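Local structure of isomerase/lactonizing enzyme (Agrobacterium tumefaciens, 1RVK) at residues Ile62-Leu70 with Leu81-Gln89. The protein is of unknown function but, as a magnesium-binding member of the enolase superfamily, probably acts on a carboxylate substrate through an enolate intermediate. Numbering follows the deposited sequence.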
loop_
_atom_site.group_PDB
_atom_site.type_symbol
_atom_site.label_atom_id
_atom_site.label_comp_id
_atom_site.label_asym_id
_atom_site.label_seq_id
_atom_site.Cartn_x
_atom_site.Cartn_y
_atom_site.Cartn_z
ATOM N N ILE A 62 10.169 -12.130 -16.585
ATOM C CA ILE A 62 11.500 -12.404 -16.057
ATOM C C ILE A 62 12.525 -12.597 -17.172
ATOM O O ILE A 62 13.601 -12.003 -17.152
ATOM C CB ILE A 62 11.497 -13.676 -15.167
ATOM C CG1 ILE A 62 10.589 -13.464 -13.954
ATOM C CG2 ILE A 62 12.920 -14.023 -14.742
ATOM C CD1 ILE A 62 11.008 -12.316 -13.050
ATOM N N GLU A 63 12.183 -13.419 -18.153
ATOM C CA GLU A 63 13.106 -13.703 -19.243
ATOM C C GLU A 63 13.303 -12.555 -20.221
ATOM O O GLU A 63 14.430 -12.249 -20.614
ATOM C CB GLU A 63 12.642 -14.949 -19.998
ATOM C CG GLU A 63 12.518 -16.178 -19.110
ATOM C CD GLU A 63 13.851 -16.617 -18.527
ATOM O OE1 GLU A 63 13.843 -17.363 -17.526
ATOM O OE2 GLU A 63 14.904 -16.225 -19.072
ATOM N N LYS A 64 12.210 -11.909 -20.603
ATOM C CA LYS A 64 12.284 -10.824 -21.570
ATOM C C LYS A 64 12.791 -9.494 -21.024
ATOM O O LYS A 64 13.417 -8.726 -21.755
ATOM C CB LYS A 64 10.913 -10.621 -22.225
ATOM C CG LYS A 64 10.919 -9.637 -23.384
ATOM C CD LYS A 64 9.550 -9.539 -24.038
ATOM C CE LYS A 64 9.574 -8.601 -25.234
ATOM N NZ LYS A 64 8.242 -8.515 -25.895
ATOM N N PHE A 65 12.550 -9.223 -19.742
ATOM C CA PHE A 65 12.965 -7.948 -19.168
ATOM C C PHE A 65 13.907 -7.962 -17.967
ATOM O O PHE A 65 15.009 -7.425 -18.034
ATOM C CB PHE A 65 11.724 -7.134 -18.779
ATOM C CG PHE A 65 10.716 -6.998 -19.884
ATOM C CD1 PHE A 65 10.969 -6.176 -20.979
ATOM C CD2 PHE A 65 9.520 -7.707 -19.838
ATOM C CE1 PHE A 65 10.039 -6.063 -22.016
ATOM C CE2 PHE A 65 8.585 -7.601 -20.871
ATOM C CZ PHE A 65 8.848 -6.777 -21.962
ATOM N N VAL A 66 13.470 -8.566 -16.866
ATOM C CA VAL A 66 14.258 -8.560 -15.637
ATOM C C VAL A 66 15.663 -9.149 -15.701
ATOM O O VAL A 66 16.618 -8.501 -15.274
ATOM C CB VAL A 66 13.478 -9.221 -14.483
ATOM C CG1 VAL A 66 14.260 -9.087 -13.179
ATOM C CG2 VAL A 66 12.112 -8.555 -14.342
ATOM N N LYS A 67 15.810 -10.362 -16.221
ATOM C CA LYS A 67 17.141 -10.957 -16.295
ATOM C C LYS A 67 18.087 -10.162 -17.187
ATOM O O LYS A 67 19.257 -9.992 -16.857
ATOM C CB LYS A 67 17.058 -12.402 -16.792
ATOM C CG LYS A 67 16.550 -13.363 -15.737
ATOM C CD LYS A 67 16.550 -14.793 -16.241
ATOM C CE LYS A 67 16.148 -15.751 -15.134
ATOM N NZ LYS A 67 16.103 -17.167 -15.601
ATOM N N LYS A 68 17.577 -9.670 -18.312
ATOM C CA LYS A 68 18.397 -8.900 -19.242
ATOM C C LYS A 68 18.975 -7.631 -18.627
ATOM O O LYS A 68 20.033 -7.164 -19.037
ATOM C CB LYS A 68 17.587 -8.534 -20.485
ATOM C CG LYS A 68 17.187 -9.716 -21.343
ATOM C CD LYS A 68 16.448 -9.231 -22.578
ATOM C CE LYS A 68 16.063 -10.377 -23.491
ATOM N NZ LYS A 68 15.326 -9.868 -24.682
ATOM N N VAL A 69 18.279 -7.073 -17.644
ATOM C CA VAL A 69 18.749 -5.861 -16.991
ATOM C C VAL A 69 19.659 -6.142 -15.799
ATOM O O VAL A 69 20.693 -5.494 -15.637
ATOM C CB VAL A 69 17.561 -4.997 -16.494
ATOM C CG1 VAL A 69 18.072 -3.833 -15.645
ATOM C CG2 VAL A 69 16.768 -4.481 -17.683
ATOM N N LEU A 70 19.283 -7.123 -14.982
ATOM C CA LEU A 70 20.033 -7.444 -13.769
ATOM C C LEU A 70 21.260 -8.353 -13.839
ATOM O O LEU A 70 22.285 -8.044 -13.245
ATOM C CB LEU A 70 19.086 -8.028 -12.717
ATOM C CG LEU A 70 17.910 -7.188 -12.215
ATOM C CD1 LEU A 70 17.261 -7.900 -11.032
ATOM C CD2 LEU A 70 18.392 -5.817 -11.797
ATOM N N LEU A 81 19.805 0.537 -12.520
ATOM C CA LEU A 81 18.975 -0.611 -12.858
ATOM C C LEU A 81 17.493 -0.246 -12.943
ATOM O O LEU A 81 16.779 -0.736 -13.820
ATOM C CB LEU A 81 19.206 -1.741 -11.847
ATOM C CG LEU A 81 20.656 -2.246 -11.825
ATOM C CD1 LEU A 81 20.827 -3.322 -10.760
ATOM C CD2 LEU A 81 21.023 -2.796 -13.190
ATOM N N TRP A 82 17.034 0.624 -12.046
ATOM C CA TRP A 82 15.634 1.035 -12.070
ATOM C C TRP A 82 15.372 1.817 -13.349
ATOM O O TRP A 82 14.369 1.601 -14.027
ATOM C CB TRP A 82 15.297 1.920 -10.865
ATOM C CG TRP A 82 13.824 2.172 -10.724
ATOM C CD1 TRP A 82 12.915 1.388 -10.069
ATOM C CD2 TRP A 82 13.079 3.247 -11.305
ATOM N NE1 TRP A 82 11.648 1.908 -10.210
ATOM C CE2 TRP A 82 11.721 3.049 -10.965
ATOM C CE3 TRP A 82 13.427 4.360 -12.085
ATOM C CZ2 TRP A 82 10.708 3.921 -11.379
ATOM C CZ3 TRP A 82 12.417 5.229 -12.500
ATOM C CH2 TRP A 82 11.074 5.002 -12.144
ATOM N N GLN A 83 16.281 2.731 -13.680
ATOM C CA GLN A 83 16.116 3.533 -14.884
ATOM C C GLN A 83 16.152 2.661 -16.136
ATOM O O GLN A 83 15.450 2.947 -17.105
ATOM C CB GLN A 83 17.194 4.625 -14.955
ATOM C CG GLN A 83 17.125 5.654 -13.810
ATOM C CD GLN A 83 15.979 6.662 -13.938
ATOM O OE1 GLN A 83 15.764 7.491 -13.046
ATOM N NE2 GLN A 83 15.250 6.601 -15.044
ATOM N N ASP A 84 16.953 1.594 -16.124
ATOM C CA ASP A 84 17.010 0.704 -17.288
ATOM C C ASP A 84 15.664 0.021 -17.507
ATOM O O ASP A 84 15.206 -0.112 -18.640
ATOM C CB ASP A 84 18.085 -0.378 -17.129
ATOM C CG ASP A 84 19.491 0.135 -17.407
ATOM O OD1 ASP A 84 19.643 1.158 -18.111
ATOM O OD2 ASP A 84 20.450 -0.507 -16.930
ATOM N N LEU A 85 15.041 -0.425 -16.420
ATOM C CA LEU A 85 13.740 -1.087 -16.496
ATOM C C LEU A 85 12.656 -0.093 -16.915
ATOM O O LEU A 85 11.784 -0.413 -17.723
ATOM C CB LEU A 85 13.373 -1.681 -15.136
ATOM C CG LEU A 85 13.460 -3.174 -14.792
ATOM C CD1 LEU A 85 14.061 -3.987 -15.910
ATOM C CD2 LEU A 85 14.252 -3.318 -13.509
ATOM N N ALA A 86 12.712 1.114 -16.359
ATOM C CA ALA A 86 11.725 2.143 -16.681
ATOM C C ALA A 86 11.755 2.462 -18.175
ATOM O O ALA A 86 10.719 2.661 -18.803
ATOM C CB ALA A 86 12.004 3.409 -15.868
ATOM N N HIS A 87 12.960 2.497 -18.731
ATOM C CA HIS A 87 13.172 2.791 -20.141
ATOM C C HIS A 87 12.554 1.745 -21.067
ATOM O O HIS A 87 12.199 2.053 -22.203
ATOM C CB HIS A 87 14.682 2.907 -20.404
ATOM C CG HIS A 87 15.057 2.898 -21.854
ATOM N ND1 HIS A 87 16.090 2.129 -22.348
ATOM C CD2 HIS A 87 14.541 3.561 -22.917
ATOM C CE1 HIS A 87 16.192 2.316 -23.651
ATOM N NE2 HIS A 87 15.264 3.180 -24.022
ATOM N N TRP A 88 12.422 0.511 -20.587
ATOM C CA TRP A 88 11.861 -0.568 -21.402
ATOM C C TRP A 88 10.353 -0.747 -21.281
ATOM O O TRP A 88 9.766 -1.561 -21.995
ATOM C CB TRP A 88 12.537 -1.900 -21.053
ATOM C CG TRP A 88 13.917 -2.067 -21.621
ATOM C CD1 TRP A 88 14.605 -1.176 -22.397
ATOM C CD2 TRP A 88 14.766 -3.212 -21.476
ATOM N NE1 TRP A 88 15.831 -1.698 -22.745
ATOM C CE2 TRP A 88 15.954 -2.947 -22.193
ATOM C CE3 TRP A 88 14.636 -4.439 -20.809
ATOM C CZ2 TRP A 88 17.008 -3.866 -22.262
ATOM C CZ3 TRP A 88 15.684 -5.354 -20.879
ATOM C CH2 TRP A 88 16.855 -5.058 -21.602
ATOM N N GLN A 89 9.720 0.002 -20.386
ATOM C CA GLN A 89 8.279 -0.137 -20.205
ATOM C C GLN A 89 7.474 0.262 -21.430
ATOM O O GLN A 89 6.573 -0.458 -21.853
ATOM C CB GLN A 89 7.810 0.693 -19.009
ATOM C CG GLN A 89 8.260 0.151 -17.671
ATOM C CD GLN A 89 7.643 0.912 -16.516
ATOM O OE1 GLN A 89 7.980 2.067 -16.271
ATOM N NE2 GLN A 89 6.721 0.268 -15.811
HETATM O O HOH W 1 21.443 -3.052 -17.139
#
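Val69 is the one knob established in this helix pair, its side chain set in a hole formed by Leu81, Asp84, Leu85 and Trp88. With Val69 CG1 anti to the backbone N (chi1 172°), the two methyls divide the work: Val69 CG1 lies 3.8 Å from Asp84 CB, while Val69 CG2 turns to Leu85 and to the six-membered ring of Trp88, 3.5 Å from Trp88 CZ3. Val69 CG2 to Leu85 CD1 is shorter still, 3.3 Å, but the Leu85 torsions are displaced from the usual staggered values (chi1 -104°), so the placement of CD1, and with it this closeness, is somewhat doubtful. Deeper in, Leu70 and Leu81 cross at about a right angle, CD2 to CD1 3.6 Å, and helix 98-116 touches both Leu70 and Leu85.

The solvent side is looser. There the Trp88 ring presents its edge to Lys68, CH2 lying 3.7 Å from Lys68 CB, before the extended lysine chain leads away from the partner helix. No direct hydrogen bond joins the segments, but a water reaches Val69 O (3.0 Å) and Asp84 OD2 (2.7 Å).

The short axes run antiparallel at 151°, 9.9 Å apart at closest approach. Val66 and Leu70 also rest on strand 3-15. An antiparallel helix pair packed against a three-stranded antiparallel sheet is characteristic of the N-terminal alpha+beta capping domain of the enolase superfamily.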